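Local coordinates for cellulose-binding protein (Saccharophagus degradans, PDB 2YHG) that probably acts in carbohydrate metabolism as a polysaccharide-binding, nucleoside hydrolase-related protein, this part holding its nucleoside hydrolase-like and C-terminal domains, at residues A351-S362 against A397-G408. Numbering follows the deposited sequence.
Sequences ASAGSTVSLDAS and ASANVQIPSNAG
Val357 and Val401 face each other as a hydrogen-bonded pair at the middle of two antiparallel strands, 356-360 and 398-402, each donating its N-H to the other's carbonyl. The bond from Val401 N to Val357 O is nearly straight (178° at the hydrogen). Leu359 and Ala399 repeat this double bond, while Ala361 N to Ala397 O at one end and Ile403 N to Ser355 O at the other carry the pairing just past the strands.

Apolar side chains occupy one face. Leu359 reaches CD1 to within 3.6 Å of Val401 CG2, and CG2 of Val357 lies 3.9 Å from CG1 of Ile403. In Ile403, CG2 stands anti to the backbone N, which sends it to the type II turn 352-355, 3.6 Å from Ser352 O; CG1 lies near Ser355 O and against Val357. β-Branched Val357 and Val401 suit the extended backbone, and small Ala399 touches Trp376 of strand 372-378. Ile414 of strand 411-420 touches both Leu359 and Val401, and Ile434 packs on Ile403.

The other face is polar. One water bridges the strands, 2.7 Å from both Ser358 OG and Ser398 OG, and donates to Ala399 O. Asn400 turns its amide toward the partner strand, OD1 lying 3.4 Å from Ser358 CB, a contact without a hydrogen bond. Asp360 OD1 takes Ser362 OG on its syn lone pair, 2.7 Å away, and Ser362 N from above the carboxylate plane, the latter bond closing an Asx turn.

At the turn, Ser355 OG donates to a lone pair of Ser352 O, 2.7 Å away, and Gly354, whose positive phi suits glycine, makes weak bonds from its N to the carbonyls of Ile403 and Pro404.

This two-faced chemistry is consistent with a β-sandwich: the apolar face of the three-stranded sheet closes on the four-stranded one, while Thr356, Ser358, Asn400 and Gln402 lie largely toward solvent.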
loop_
_atom_site.group_PDB
_atom_site.type_symbol
_atom_site.label_atom_id
_atom_site.label_comp_id
_atom_site.label_asym_id
_atom_site.label_seq_id
_atom_site.Cartn_x
_atom_site.Cartn_y
_atom_site.Cartn_z
ATOM N N ALA A 351 6.911 -14.905 -24.167
ATOM C CA ALA A 351 7.146 -14.618 -25.573
ATOM C C ALA A 351 8.575 -14.980 -25.915
ATOM O O ALA A 351 9.462 -14.952 -25.058
ATOM C CB ALA A 351 6.902 -13.125 -25.899
ATOM N N SER A 352 8.847 -15.244 -27.179
ATOM C CA SER A 352 10.184 -15.573 -27.604
ATOM C C SER A 352 11.026 -14.321 -27.793
ATOM O O SER A 352 10.565 -13.257 -28.245
ATOM C CB SER A 352 10.143 -16.370 -28.889
ATOM O OG SER A 352 9.392 -15.693 -29.876
ATOM N N ALA A 353 12.332 -14.493 -27.590
ATOM C CA ALA A 353 13.286 -13.446 -27.899
ATOM C C ALA A 353 13.222 -13.177 -29.404
ATOM O O ALA A 353 13.148 -14.107 -30.214
ATOM C CB ALA A 353 14.713 -13.867 -27.496
ATOM N N GLY A 354 13.343 -11.917 -29.772
ATOM C CA GLY A 354 13.299 -11.524 -31.185
ATOM C C GLY A 354 11.911 -11.641 -31.782
ATOM O O GLY A 354 11.755 -11.801 -32.980
ATOM N N SER A 355 10.866 -11.596 -30.997
ATOM C CA SER A 355 9.503 -11.537 -31.497
ATOM C C SER A 355 8.863 -10.191 -31.194
ATOM O O SER A 355 9.386 -9.416 -30.412
ATOM C CB SER A 355 8.671 -12.688 -30.903
ATOM O OG SER A 355 8.310 -12.454 -29.550
ATOM N N THR A 356 7.721 -9.940 -31.812
ATOM C CA THR A 356 6.928 -8.744 -31.515
ATOM C C THR A 356 5.625 -9.155 -30.867
ATOM O O THR A 356 5.008 -10.153 -31.262
ATOM C CB THR A 356 6.665 -7.953 -32.789
ATOM O OG1 THR A 356 7.927 -7.641 -33.395
ATOM C CG2 THR A 356 5.929 -6.704 -32.531
ATOM N N VAL A 357 5.241 -8.424 -29.840
ATOM C CA VAL A 357 4.044 -8.700 -29.053
ATOM C C VAL A 357 3.066 -7.534 -29.142
ATOM O O VAL A 357 3.349 -6.432 -28.661
ATOM C CB VAL A 357 4.378 -8.979 -27.562
ATOM C CG1 VAL A 357 3.111 -9.208 -26.761
ATOM C CG2 VAL A 357 5.343 -10.169 -27.461
ATOM N N SER A 358 1.907 -7.781 -29.718
ATOM C CA SER A 358 0.830 -6.811 -29.760
ATOM C C SER A 358 0.158 -6.697 -28.386
ATOM O O SER A 358 -0.212 -7.717 -27.797
ATOM C CB SER A 358 -0.185 -7.259 -30.817
ATOM O OG SER A 358 -1.418 -6.597 -30.676
ATOM N N LEU A 359 0.005 -5.479 -27.884
ATOM C CA LEU A 359 -0.729 -5.236 -26.638
ATOM C C LEU A 359 -1.789 -4.191 -26.945
ATOM O O LEU A 359 -1.475 -3.064 -27.280
ATOM C CB LEU A 359 0.203 -4.754 -25.525
ATOM C CG LEU A 359 1.315 -5.714 -25.089
ATOM C CD1 LEU A 359 2.246 -5.023 -24.080
ATOM C CD2 LEU A 359 0.786 -7.020 -24.552
ATOM N N ASP A 360 -3.038 -4.616 -26.885
ATOM C CA ASP A 360 -4.147 -3.815 -27.360
ATOM C C ASP A 360 -5.088 -3.510 -26.205
ATOM O O ASP A 360 -5.689 -4.421 -25.659
ATOM C CB ASP A 360 -4.885 -4.601 -28.462
ATOM C CG ASP A 360 -5.944 -3.815 -29.143
ATOM O OD1 ASP A 360 -6.239 -2.672 -28.736
ATOM O OD2 ASP A 360 -6.500 -4.380 -30.111
ATOM N N ALA A 361 -5.161 -2.232 -25.840
ATOM C CA ALA A 361 -6.001 -1.784 -24.749
ATOM C C ALA A 361 -7.373 -1.308 -25.214
ATOM O O ALA A 361 -8.128 -0.737 -24.402
ATOM C CB ALA A 361 -5.293 -0.676 -23.962
ATOM N N SER A 362 -7.731 -1.535 -26.467
ATOM C CA SER A 362 -9.123 -1.294 -26.893
ATOM C C SER A 362 -10.124 -2.084 -25.969
ATOM O O SER A 362 -9.984 -3.184 -25.610
ATOM C CB SER A 362 -9.256 -1.721 -28.387
ATOM O OG SER A 362 -8.323 -1.053 -29.156
ATOM N N ALA A 397 -4.033 3.112 -28.244
ATOM C CA ALA A 397 -4.576 1.946 -27.568
ATOM C C ALA A 397 -3.876 0.661 -27.970
ATOM O O ALA A 397 -3.696 -0.227 -27.145
ATOM C CB ALA A 397 -6.072 1.838 -27.823
ATOM N N SER A 398 -3.517 0.557 -29.239
ATOM C CA SER A 398 -2.982 -0.661 -29.779
ATOM C C SER A 398 -1.490 -0.488 -30.064
ATOM O O SER A 398 -1.111 0.207 -31.000
ATOM C CB SER A 398 -3.768 -0.980 -31.053
ATOM O OG SER A 398 -3.216 -2.058 -31.721
ATOM N N ALA A 399 -0.663 -1.047 -29.199
ATOM C CA ALA A 399 0.800 -0.903 -29.232
ATOM C C ALA A 399 1.477 -2.233 -29.608
ATOM O O ALA A 399 0.873 -3.311 -29.533
ATOM C CB ALA A 399 1.338 -0.367 -27.887
ATOM N N ASN A 400 2.760 -2.161 -29.955
ATOM C CA ASN A 400 3.522 -3.369 -30.310
ATOM C C ASN A 400 4.885 -3.286 -29.695
ATOM O O ASN A 400 5.616 -2.324 -29.903
ATOM C CB ASN A 400 3.656 -3.618 -31.829
ATOM C CG ASN A 400 2.399 -4.091 -32.434
ATOM O OD1 ASN A 400 2.081 -5.277 -32.419
ATOM N ND2 ASN A 400 1.594 -3.146 -32.906
ATOM N N VAL A 401 5.223 -4.303 -28.917
ATOM C CA VAL A 401 6.479 -4.375 -28.195
ATOM C C VAL A 401 7.450 -5.258 -28.944
ATOM O O VAL A 401 7.157 -6.413 -29.238
ATOM C CB VAL A 401 6.243 -4.942 -26.776
ATOM C CG1 VAL A 401 7.562 -4.967 -26.021
ATOM C CG2 VAL A 401 5.200 -4.156 -26.040
ATOM N N GLN A 402 8.634 -4.728 -29.234
ATOM C CA GLN A 402 9.687 -5.509 -29.848
ATOM C C GLN A 402 10.512 -6.174 -28.764
ATOM O O GLN A 402 11.213 -5.486 -28.019
ATOM C CB GLN A 402 10.543 -4.594 -30.717
ATOM C CG GLN A 402 9.837 -4.169 -31.957
ATOM C CD GLN A 402 10.755 -3.467 -32.918
ATOM O OE1 GLN A 402 11.016 -2.287 -32.756
ATOM N NE2 GLN A 402 11.385 -4.222 -33.814
ATOM N N ILE A 403 10.446 -7.489 -28.669
ATOM C CA ILE A 403 11.216 -8.231 -27.676
ATOM C C ILE A 403 12.605 -8.452 -28.244
ATOM O O ILE A 403 12.773 -9.112 -29.266
ATOM C CB ILE A 403 10.575 -9.587 -27.384
ATOM C CG1 ILE A 403 9.113 -9.464 -27.004
ATOM C CG2 ILE A 403 11.400 -10.336 -26.336
ATOM C CD1 ILE A 403 8.849 -8.647 -25.762
ATOM N N PRO A 404 13.651 -7.888 -27.620
ATOM C CA PRO A 404 14.994 -8.016 -28.218
ATOM C C PRO A 404 15.409 -9.458 -28.394
ATOM O O PRO A 404 15.148 -10.315 -27.564
ATOM C CB PRO A 404 15.886 -7.267 -27.222
ATOM C CG PRO A 404 14.949 -6.219 -26.652
ATOM C CD PRO A 404 13.660 -6.989 -26.449
ATOM N N SER A 405 16.233 -9.693 -29.431
ATOM C CA SER A 405 16.808 -10.993 -29.648
ATOM C C SER A 405 17.706 -11.464 -28.529
ATOM O O SER A 405 17.841 -12.655 -28.319
ATOM C CB SER A 405 17.586 -11.006 -30.961
ATOM O OG SER A 405 16.725 -10.807 -32.061
ATOM N N ASN A 406 18.253 -10.510 -27.758
ATOM C CA ASN A 406 19.186 -10.823 -26.682
ATOM C C ASN A 406 18.509 -10.888 -25.316
ATOM O O ASN A 406 19.191 -10.957 -24.298
ATOM C CB ASN A 406 20.374 -9.839 -26.647
ATOM C CG ASN A 406 19.978 -8.446 -26.259
ATOM O OD1 ASN A 406 18.844 -8.220 -25.824
ATOM N ND2 ASN A 406 20.937 -7.502 -26.316
ATOM N N ALA A 407 17.177 -10.954 -25.271
ATOM C CA ALA A 407 16.435 -10.898 -24.004
ATOM C C ALA A 407 16.139 -12.262 -23.379
ATOM O O ALA A 407 15.458 -12.331 -22.351
ATOM C CB ALA A 407 15.166 -10.098 -24.169
ATOM N N GLY A 408 16.609 -13.347 -23.979
ATOM C CA GLY A 408 16.322 -14.641 -23.433
ATOM C C GLY A 408 16.694 -14.802 -21.971
ATOM O O GLY A 408 17.780 -14.443 -21.555
HETATM O O HOH W 1 -1.489 -3.945 -30.862
#